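Local coordinates for epidermin leader peptide processing serine protease EpiP (Staphylococcus aureus subsp. aureus, PDB 3QFH), which is a subtilisin-like serine endopeptidase that probably cleaves the leader peptide from the precursor of the lantibiotic epidermin, at residues D147-E161 against T201-W215. Residues are numbered along the deposited sequence; the frame is centred on the assembly and turned at random.
With SO4 (sulfate ion), chain O.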
ATOM      1  N   ASP A 147     -17.287  -7.000  -2.257  1.00 37.59           N
ATOM      2  CA  ASP A 147     -16.880  -7.101  -0.856  1.00 37.13           C
ATOM      3  C   ASP A 147     -15.993  -5.907  -0.486  1.00 34.28           C
ATOM      4  O   ASP A 147     -15.538  -5.787   0.644  1.00 34.93           O
ATOM      5  CB  ASP A 147     -16.148  -8.421  -0.600  1.00 38.04           C
ATOM      6  CG  ASP A 147     -17.055  -9.626  -0.765  1.00 43.03           C
ATOM      7  OD1 ASP A 147     -18.291  -9.470  -0.608  1.00 50.35           O
ATOM      8  OD2 ASP A 147     -16.541 -10.735  -1.044  1.00 51.69           O
ATOM      9  N   SER A 148     -15.748  -5.022  -1.443  1.00 30.81           N
ATOM     10  CA  SER A 148     -14.944  -3.838  -1.188  1.00 28.80           C
ATOM     11  C   SER A 148     -15.598  -3.011  -0.076  1.00 29.90           C
ATOM     12  O   SER A 148     -16.826  -2.923  -0.003  1.00 31.97           O
ATOM     13  CB  SER A 148     -14.797  -3.032  -2.469  1.00 27.65           C
ATOM     14  OG  SER A 148     -14.019  -3.739  -3.423  1.00 24.18           O
ATOM     15  N   LYS A 149     -14.791  -2.425   0.802  1.00 28.52           N
ATOM     16  CA  LYS A 149     -15.341  -1.668   1.918  1.00 30.08           C
ATOM     17  C   LYS A 149     -14.720  -0.295   2.144  1.00 29.37           C
ATOM     18  O   LYS A 149     -13.573  -0.039   1.791  1.00 28.47           O
ATOM     19  CB  LYS A 149     -15.219  -2.493   3.192  1.00 31.68           C
ATOM     20  CG  LYS A 149     -15.946  -3.825   3.109  1.00 34.13           C
ATOM     21  CD  LYS A 149     -15.727  -4.663   4.347  1.00 37.86           C
ATOM     22  CE  LYS A 149     -16.438  -6.035   4.239  1.00 38.03           C
ATOM     23  NZ  LYS A 149     -15.958  -6.908   3.104  1.00 32.89           N
ATOM     24  N   ASN A 150     -15.516   0.588   2.740  1.00 29.96           N
ATOM     25  CA  ASN A 150     -15.085   1.932   3.095  1.00 30.61           C
ATOM     26  C   ASN A 150     -14.689   1.978   4.561  1.00 29.60           C
ATOM     27  O   ASN A 150     -15.495   1.653   5.401  1.00 30.41           O
ATOM     28  CB  ASN A 150     -16.239   2.915   2.894  1.00 31.26           C
ATOM     29  CG  ASN A 150     -15.889   4.338   3.315  1.00 31.25           C
ATOM     30  OD1 ASN A 150     -14.737   4.740   3.295  1.00 33.45           O
ATOM     31  ND2 ASN A 150     -16.900   5.103   3.668  1.00 35.56           N
ATOM     32  N   LEU A 151     -13.472   2.422   4.861  1.00 29.25           N
ATOM     33  CA  LEU A 151     -13.010   2.550   6.261  1.00 30.15           C
ATOM     34  C   LEU A 151     -12.997   4.012   6.738  1.00 30.52           C
ATOM     35  O   LEU A 151     -12.650   4.289   7.891  1.00 31.45           O
ATOM     36  CB  LEU A 151     -11.622   1.905   6.447  1.00 28.32           C
ATOM     37  CG  LEU A 151     -11.603   0.371   6.543  1.00 32.27           C
ATOM     38  CD1 LEU A 151     -12.335  -0.110   7.800  1.00 34.34           C
ATOM     39  CD2 LEU A 151     -12.197  -0.304   5.296  1.00 32.90           C
ATOM     40  N   VAL A 152     -13.353   4.944   5.854  1.00 30.26           N
ATOM     41  CA  VAL A 152     -13.399   6.359   6.216  1.00 30.75           C
ATOM     42  C   VAL A 152     -14.635   6.555   7.107  1.00 31.72           C
ATOM     43  O   VAL A 152     -15.750   6.171   6.728  1.00 32.75           O
ATOM     44  CB  VAL A 152     -13.463   7.264   4.983  1.00 31.16           C
ATOM     45  CG1 VAL A 152     -13.525   8.727   5.401  1.00 33.50           C
ATOM     46  CG2 VAL A 152     -12.266   7.000   4.059  1.00 28.96           C
ATOM     47  N   PRO A 153     -14.442   7.113   8.315  1.00 32.05           N
ATOM     48  CA  PRO A 153     -15.584   7.240   9.222  1.00 34.03           C
ATOM     49  C   PRO A 153     -16.522   8.392   8.883  1.00 34.61           C
ATOM     50  O   PRO A 153     -16.207   9.218   8.046  1.00 33.73           O
ATOM     51  CB  PRO A 153     -14.921   7.469  10.591  1.00 33.34           C
ATOM     52  CG  PRO A 153     -13.641   8.172  10.264  1.00 34.39           C
ATOM     53  CD  PRO A 153     -13.186   7.571   8.934  1.00 32.41           C
ATOM     54  N   LEU A 154     -17.688   8.400   9.520  1.00 37.64           N
ATOM     55  CA  LEU A 154     -18.640   9.488   9.377  1.00 39.22           C
ATOM     56  C   LEU A 154     -17.892  10.783   9.681  1.00 39.82           C
ATOM     57  O   LEU A 154     -17.153  10.880  10.676  1.00 41.11           O
ATOM     58  CB  LEU A 154     -19.828   9.288  10.326  1.00 40.14           C
ATOM     59  CG  LEU A 154     -20.892  10.389  10.435  1.00 42.84           C
ATOM     60  CD1 LEU A 154     -21.589  10.655   9.113  1.00 44.37           C
ATOM     61  CD2 LEU A 154     -21.924  10.034  11.513  1.00 46.34           C
ATOM     62  N   ASN A 155     -18.032  11.747   8.783  1.00 40.67           N
ATOM     63  CA  ASN A 155     -17.393  13.071   8.900  1.00 40.74           C
ATOM     64  C   ASN A 155     -15.924  13.104   8.581  1.00 40.00           C
ATOM     65  O   ASN A 155     -15.287  14.136   8.745  1.00 41.28           O
ATOM     66  CB  ASN A 155     -17.677  13.718  10.258  1.00 42.58           C
ATOM     67  CG  ASN A 155     -19.126  14.082  10.424  1.00 44.35           C
ATOM     68  OD1 ASN A 155     -19.780  14.510   9.470  1.00 48.76           O
ATOM     69  ND2 ASN A 155     -19.640  13.933  11.637  1.00 48.37           N
ATOM     70  N   GLY A 156     -15.388  11.978   8.107  1.00 38.94           N
ATOM     71  CA  GLY A 156     -13.992  11.881   7.668  1.00 37.86           C
ATOM     72  C   GLY A 156     -12.856  12.405   8.525  1.00 37.95           C
ATOM     73  O   GLY A 156     -12.906  12.352   9.738  1.00 38.93           O
ATOM     74  N   PHE A 157     -11.814  12.917   7.876  1.00 38.39           N
ATOM     75  CA  PHE A 157     -10.608  13.344   8.582  1.00 39.24           C
ATOM     76  C   PHE A 157     -10.916  14.386   9.656  1.00 41.56           C
ATOM     77  O   PHE A 157     -11.428  15.460   9.368  1.00 41.17           O
ATOM     78  CB  PHE A 157      -9.551  13.836   7.590  1.00 39.39           C
ATOM     79  CG  PHE A 157      -8.191  14.096   8.204  1.00 41.95           C
ATOM     80  CD1 PHE A 157      -7.382  13.038   8.615  1.00 42.57           C
ATOM     81  CD2 PHE A 157      -7.694  15.393   8.317  1.00 46.62           C
ATOM     82  CE1 PHE A 157      -6.119  13.268   9.170  1.00 42.28           C
ATOM     83  CE2 PHE A 157      -6.422  15.632   8.861  1.00 45.38           C
ATOM     84  CZ  PHE A 157      -5.638  14.561   9.286  1.00 44.80           C
ATOM     85  N   ARG A 158     -10.625  14.026  10.902  1.00 43.55           N
ATOM     86  CA  ARG A 158     -10.840  14.898  12.056  1.00 45.08           C
ATOM     87  C   ARG A 158     -12.203  15.577  12.046  1.00 46.29           C
ATOM     88  O   ARG A 158     -12.328  16.720  12.468  1.00 47.77           O
ATOM     89  CB  ARG A 158      -9.744  15.960  12.095  1.00 46.38           C
ATOM     90  CG  ARG A 158      -8.341  15.402  12.071  1.00 45.36           C
ATOM     91  CD  ARG A 158      -7.975  14.666  13.360  1.00 48.82           C
ATOM     92  NE  ARG A 158      -6.790  13.833  13.164  1.00 49.27           N
ATOM     93  CZ  ARG A 158      -5.535  14.275  13.126  1.00 50.57           C
ATOM     94  NH1 ARG A 158      -5.256  15.561  13.272  1.00 55.87           N
ATOM     95  NH2 ARG A 158      -4.547  13.417  12.921  1.00 51.87           N
ATOM     96  N   GLY A 159     -13.222  14.881  11.550  1.00 46.25           N
ATOM     97  CA  GLY A 159     -14.570  15.434  11.471  1.00 47.36           C
ATOM     98  C   GLY A 159     -14.751  16.638  10.547  1.00 48.05           C
ATOM     99  O   GLY A 159     -15.797  17.277  10.584  1.00 49.45           O
ATOM    100  N   THR A 160     -13.753  16.933   9.708  1.00 48.99           N
ATOM    101  CA  THR A 160     -13.788  18.097   8.807  1.00 49.58           C
ATOM    102  C   THR A 160     -14.333  17.850   7.398  1.00 50.21           C
ATOM    103  O   THR A 160     -14.102  18.667   6.510  1.00 52.22           O
ATOM    104  CB  THR A 160     -12.381  18.729   8.630  1.00 49.33           C
ATOM    105  OG1 THR A 160     -11.543  17.865   7.855  1.00 49.15           O
ATOM    106  CG2 THR A 160     -11.734  19.016   9.971  1.00 49.33           C
ATOM    107  N   GLU A 161     -15.021  16.739   7.165  1.00 50.09           N
ATOM    108  CA  GLU A 161     -15.629  16.492   5.843  1.00 49.64           C
ATOM    109  C   GLU A 161     -17.016  15.843   6.023  1.00 49.68           C
ATOM    110  O   GLU A 161     -17.153  14.626   6.000  1.00 50.10           O
ATOM    111  CB  GLU A 161     -14.671  15.743   4.873  1.00 48.45           C
ATOM    112  CG  GLU A 161     -13.847  14.632   5.456  1.00 49.39           C
ATOM    113  CD  GLU A 161     -12.793  14.010   4.474  1.00 49.83           C
ATOM    114  OE1 GLU A 161     -12.052  13.099   4.918  1.00 49.86           O
ATOM    115  OE2 GLU A 161     -12.689  14.414   3.291  1.00 44.56           O
ATOM    116  N   THR A 201     -10.285  -6.238  -4.363  1.00 25.84           N
ATOM    117  CA  THR A 201     -11.174  -5.691  -3.378  1.00 28.08           C
ATOM    118  C   THR A 201     -10.554  -4.390  -2.952  1.00 26.59           C
ATOM    119  O   THR A 201      -9.390  -4.361  -2.562  1.00 29.00           O
ATOM    120  CB  THR A 201     -11.292  -6.613  -2.154  1.00 28.61           C
ATOM    121  OG1 THR A 201     -11.636  -7.932  -2.578  1.00 34.45           O
ATOM    122  CG2 THR A 201     -12.348  -6.114  -1.218  1.00 30.85           C
ATOM    123  N   MET A 202     -11.316  -3.312  -3.024  1.00 24.98           N
ATOM    124  CA  MET A 202     -10.802  -2.009  -2.649  1.00 25.04           C
ATOM    125  C   MET A 202     -11.204  -1.712  -1.221  1.00 24.41           C
ATOM    126  O   MET A 202     -12.326  -1.996  -0.822  1.00 26.02           O
ATOM    127  CB  MET A 202     -11.329  -0.937  -3.610  1.00 24.99           C
ATOM    128  CG  MET A 202     -11.055   0.534  -3.211  1.00 26.55           C
ATOM    129  SD  MET A 202      -9.321   0.978  -3.076  1.00 29.63           S
ATOM    130  CE  MET A 202      -8.682   0.629  -4.724  1.00 25.39           C
ATOM    131  N   TYR A 203     -10.266  -1.184  -0.444  1.00 23.73           N
ATOM    132  CA  TYR A 203     -10.554  -0.733   0.911  1.00 25.51           C
ATOM    133  C   TYR A 203     -10.232   0.743   0.933  1.00 25.75           C
ATOM    134  O   TYR A 203      -9.068   1.137   0.890  1.00 25.33           O
ATOM    135  CB  TYR A 203      -9.774  -1.520   1.951  1.00 24.81           C
ATOM    136  CG  TYR A 203     -10.251  -2.965   1.998  1.00 28.51           C
ATOM    137  CD1 TYR A 203     -11.285  -3.342   2.838  1.00 31.99           C
ATOM    138  CD2 TYR A 203      -9.695  -3.939   1.163  1.00 24.22           C
ATOM    139  CE1 TYR A 203     -11.733  -4.659   2.881  1.00 28.83           C
ATOM    140  CE2 TYR A 203     -10.148  -5.236   1.188  1.00 23.07           C
ATOM    141  CZ  TYR A 203     -11.170  -5.588   2.054  1.00 28.99           C
ATOM    142  OH  TYR A 203     -11.619  -6.877   2.113  1.00 32.29           O
ATOM    143  N   ARG A 204     -11.282   1.556   0.980  1.00 27.33           N
ATOM    144  CA  ARG A 204     -11.114   3.005   0.922  1.00 28.36           C
ATOM    145  C   ARG A 204     -10.775   3.613   2.277  1.00 26.29           C
ATOM    146  O   ARG A 204     -11.509   3.457   3.241  1.00 27.17           O
ATOM    147  CB  ARG A 204     -12.350   3.684   0.324  1.00 27.32           C
ATOM    148  CG  ARG A 204     -12.153   5.192   0.147  1.00 28.67           C
ATOM    149  CD  ARG A 204     -13.250   5.821  -0.714  1.00 28.69           C
ATOM    150  NE  ARG A 204     -14.542   5.897  -0.036  1.00 30.37           N
ATOM    151  CZ  ARG A 204     -14.984   6.954   0.649  1.00 29.81           C
ATOM    152  NH1 ARG A 204     -14.238   8.034   0.795  1.00 33.26           N
ATOM    153  NH2 ARG A 204     -16.183   6.922   1.211  1.00 32.68           N
ATOM    154  N   VAL A 205      -9.650   4.315   2.297  1.00 26.23           N
ATOM    155  CA  VAL A 205      -9.119   4.980   3.475  1.00 26.77           C
ATOM    156  C   VAL A 205      -8.884   6.483   3.239  1.00 28.04           C
ATOM    157  O   VAL A 205      -8.257   7.132   4.046  1.00 28.65           O
ATOM    158  CB  VAL A 205      -7.838   4.274   3.965  1.00 26.31           C
ATOM    159  CG1 VAL A 205      -8.174   2.807   4.304  1.00 22.89           C
ATOM    160  CG2 VAL A 205      -6.693   4.345   2.912  1.00 26.78           C
ATOM    161  N   PHE A 206      -9.384   7.015   2.125  1.00 27.74           N
ATOM    162  CA  PHE A 206      -9.311   8.444   1.858  1.00 30.45           C
ATOM    163  C   PHE A 206     -10.663   8.967   1.446  1.00 30.85           C
ATOM    164  O   PHE A 206     -11.388   8.318   0.681  1.00 31.72           O
ATOM    165  CB  PHE A 206      -8.379   8.786   0.705  1.00 29.90           C
ATOM    166  CG  PHE A 206      -6.919   8.680   1.019  1.00 32.99           C
ATOM    167  CD1 PHE A 206      -6.217   9.792   1.480  1.00 35.60           C
ATOM    168  CD2 PHE A 206      -6.227   7.500   0.782  1.00 33.32           C
ATOM    169  CE1 PHE A 206      -4.855   9.713   1.742  1.00 33.97           C
ATOM    170  CE2 PHE A 206      -4.861   7.416   1.038  1.00 35.98           C
ATOM    171  CZ  PHE A 206      -4.177   8.527   1.519  1.00 36.00           C
ATOM    172  N   GLY A 207     -10.999  10.138   1.967  1.00 32.32           N
ATOM    173  CA  GLY A 207     -12.168  10.870   1.532  1.00 34.26           C
ATOM    174  C   GLY A 207     -11.613  11.802   0.469  1.00 36.52           C
ATOM    175  O   GLY A 207     -11.088  11.350  -0.541  1.00 35.59           O
ATOM    176  N   SER A 208     -11.705  13.107   0.707  1.00 39.68           N
ATOM    177  CA  SER A 208     -11.148  14.103  -0.203  1.00 42.36           C
ATOM    178  C   SER A 208      -9.935  14.762   0.444  1.00 43.61           C
ATOM    179  O   SER A 208      -9.210  15.499  -0.199  1.00 44.67           O
ATOM    180  CB  SER A 208     -12.198  15.167  -0.499  1.00 43.98           C
ATOM    181  OG  SER A 208     -13.419  14.555  -0.894  1.00 46.95           O
ATOM    182  N   LYS A 209      -9.733  14.485   1.728  1.00 44.77           N
ATOM    183  CA  LYS A 209      -8.673  15.076   2.512  1.00 45.98           C
ATOM    184  C   LYS A 209      -7.556  14.050   2.801  1.00 45.89           C
ATOM    185  O   LYS A 209      -7.149  13.276   1.908  1.00 44.76           O
ATOM    186  CB  LYS A 209      -9.274  15.614   3.821  1.00 47.35           C
ATOM    187  CG  LYS A 209     -10.356  16.690   3.674  1.00 50.98           C
ATOM    188  CD  LYS A 209      -9.789  18.112   3.560  1.00 55.24           C
ATOM    189  CE  LYS A 209      -8.898  18.324   2.338  1.00 57.43           C
ATOM    190  NZ  LYS A 209      -8.540  19.784   2.122  1.00 59.10           N
ATOM    191  N   LYS A 210      -7.058  14.048   4.039  1.00 44.34           N
ATOM    192  CA  LYS A 210      -5.988  13.144   4.436  1.00 43.92           C
ATOM    193  C   LYS A 210      -6.542  11.829   4.976  1.00 41.25           C
ATOM    194  O   LYS A 210      -7.746  11.661   5.158  1.00 38.34           O
ATOM    195  CB  LYS A 210      -5.099  13.819   5.499  1.00 45.28           C
ATOM    196  CG  LYS A 210      -4.399  15.081   5.001  1.00 47.33           C
ATOM    197  CD  LYS A 210      -3.554  15.736   6.089  1.00 51.54           C
ATOM    198  CE  LYS A 210      -2.826  16.958   5.543  1.00 54.65           C
ATOM    199  NZ  LYS A 210      -1.963  17.647   6.561  1.00 58.63           N
ATOM    200  N   THR A 211      -5.639  10.895   5.210  1.00 40.91           N
ATOM    201  CA  THR A 211      -5.987   9.605   5.787  1.00 40.01           C
ATOM    202  C   THR A 211      -5.406   9.570   7.204  1.00 39.66           C
ATOM    203  O   THR A 211      -4.620  10.441   7.584  1.00 38.80           O
ATOM    204  CB  THR A 211      -5.422   8.453   4.936  1.00 39.76           C
ATOM    205  OG1 THR A 211      -5.915   7.191   5.412  1.00 38.68           O
ATOM    206  CG2 THR A 211      -3.886   8.459   4.966  1.00 40.92           C
ATOM    207  N   GLU A 212      -5.830   8.589   7.995  1.00 39.21           N
ATOM    208  CA  GLU A 212      -5.309   8.380   9.344  1.00 38.15           C
ATOM    209  C   GLU A 212      -4.646   7.014   9.294  1.00 37.33           C
ATOM    210  O   GLU A 212      -5.186   6.098   8.660  1.00 35.42           O
ATOM    211  CB  GLU A 212      -6.439   8.325  10.378  1.00 39.08           C
ATOM    212  CG  GLU A 212      -7.177   9.636  10.689  1.00 40.62           C
ATOM    213  CD  GLU A 212      -6.477  10.521  11.726  1.00 41.95           C
ATOM    214  OE1 GLU A 212      -5.236  10.501  11.817  1.00 43.81           O
ATOM    215  OE2 GLU A 212      -7.180  11.259  12.445  1.00 41.31           O
ATOM    216  N   LEU A 213      -3.493   6.855   9.950  1.00 36.02           N
ATOM    217  CA  LEU A 213      -2.832   5.551   9.961  1.00 35.30           C
ATOM    218  C   LEU A 213      -3.715   4.503  10.639  1.00 33.29           C
ATOM    219  O   LEU A 213      -3.638   3.326  10.316  1.00 31.64           O
ATOM    220  CB  LEU A 213      -1.435   5.605  10.604  1.00 36.94           C
ATOM    221  CG  LEU A 213      -0.347   6.309   9.778  1.00 39.16           C
ATOM    222  CD1 LEU A 213       0.977   6.327  10.541  1.00 44.61           C
ATOM    223  CD2 LEU A 213      -0.149   5.652   8.433  1.00 41.52           C
ATOM    224  N   LEU A 214      -4.565   4.936  11.565  1.00 32.10           N
ATOM    225  CA  LEU A 214      -5.493   4.028  12.195  1.00 32.04           C
ATOM    226  C   LEU A 214      -6.514   3.469  11.200  1.00 30.26           C
ATOM    227  O   LEU A 214      -6.955   2.342  11.364  1.00 28.54           O
ATOM    228  CB  LEU A 214      -6.215   4.683  13.361  1.00 32.07           C
ATOM    229  CG  LEU A 214      -5.329   4.987  14.578  1.00 38.49           C
ATOM    230  CD1 LEU A 214      -6.157   5.713  15.645  1.00 40.56           C
ATOM    231  CD2 LEU A 214      -4.716   3.737  15.142  1.00 35.78           C
ATOM    232  N   TRP A 215      -6.902   4.249  10.189  1.00 29.16           N
ATOM    233  CA  TRP A 215      -7.872   3.751   9.196  1.00 28.28           C
ATOM    234  C   TRP A 215      -7.188   2.704   8.341  1.00 27.28           C
ATOM    235  O   TRP A 215      -7.774   1.657   8.014  1.00 28.31           O
ATOM    236  CB  TRP A 215      -8.438   4.854   8.278  1.00 28.35           C
ATOM    237  CG  TRP A 215      -8.993   6.093   8.947  1.00 28.77           C
ATOM    238  CD1 TRP A 215      -9.360   6.238  10.247  1.00 29.72           C
ATOM    239  CD2 TRP A 215      -9.370   7.312   8.289  1.00 27.85           C
ATOM    240  NE1 TRP A 215      -9.861   7.498  10.465  1.00 32.70           N
ATOM    241  CE2 TRP A 215      -9.896   8.175   9.276  1.00 31.45           C
ATOM    242  CE3 TRP A 215      -9.292   7.760   6.974  1.00 27.33           C
ATOM    243  CZ2 TRP A 215     -10.329   9.472   8.990  1.00 31.26           C
ATOM    244  CZ3 TRP A 215      -9.721   9.053   6.681  1.00 29.74           C
ATOM    245  CH2 TRP A 215     -10.245   9.892   7.688  1.00 29.10           C
TER
HETATM  246  S   SO4 O 461      -9.965  21.807  -0.250  0.50 58.56           S
HETATM  247  O1  SO4 O 461     -11.117  22.698  -0.205  0.50 57.63           O
HETATM  248  O2  SO4 O 461      -8.966  22.271   0.710  0.50 55.16           O
HETATM  249  O3  SO4 O 461     -10.392  20.452   0.104  0.50 57.85           O
HETATM  250  O4  SO4 O 461      -9.393  21.796  -1.592  0.50 56.41           O
HETATM  251  O   HOH W   1      -9.787  11.551  11.673  1.00 25.49           O
HETATM  252  O   HOH W   2     -10.101  12.087   3.665  1.00 23.50           O
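Phe157 sets its CG anti to the backbone N and beside the carbonyl carbon (chi1 -171°), a torsion that places the ring between Arg158 CG on one face and Lys210 CB on the other. Lys210 CB lies 3.8 Å from the centroid of the Phe157 ring, a CH-pi contact almost on the ring normal. A bend at chi2 helps bring the Arg158 guanidinium side-on to Glu212 in a two-nitrogen salt bridge, one nitrogen to each carboxylate oxygen: Arg158 NE meets Glu212 OE2 at 2.7 Å and NH2 meets OE1 at 3.2 Å, both syn and near the guanidinium plane. Water 1 and Gln55 also bond Glu212 OE2.

Trp215, in the first turn of helix 213-225, takes Pro153 CD over its six-membered ring, 3.7 Å from the centroid, and Phe157 N at its edge. That N-H is used by Glu161 OE1 in a nearly straight bond (176°), while Glu161 OE2 accepts from Ser208 N at 3.1 Å and weakly from Lys209 N; one carboxylate thus ties the Phe157 backbone to Ser208.

These loops extend a parallel pairing at the edge of the seven-stranded sheet of the subtilisin-like fold, where 149-150 is outermost. Lys149 N bonds Met202 O, Arg204 N bonds Lys149 O, and Leu151 N bonds Arg204 O at 2.7 Å. On one face of the sheet Asn150 and Arg204 run side by side, their amide and guanidinium planes 18° apart, with OD1 over the rim of one guanidinium face and no hydrogen bond between them; the backbone O of Asp167 accepts from Asn150 ND2, and Glu164 forms a salt bridge with Arg204 NH1. Asn150 OD1 instead accepts from Val152 N, an Asx turn. On the other face, Lys149 NZ bonds Asp147 O and forms a salt bridge with Asp226 OD2, which is also hydrogen-bonded to Tyr203 OH.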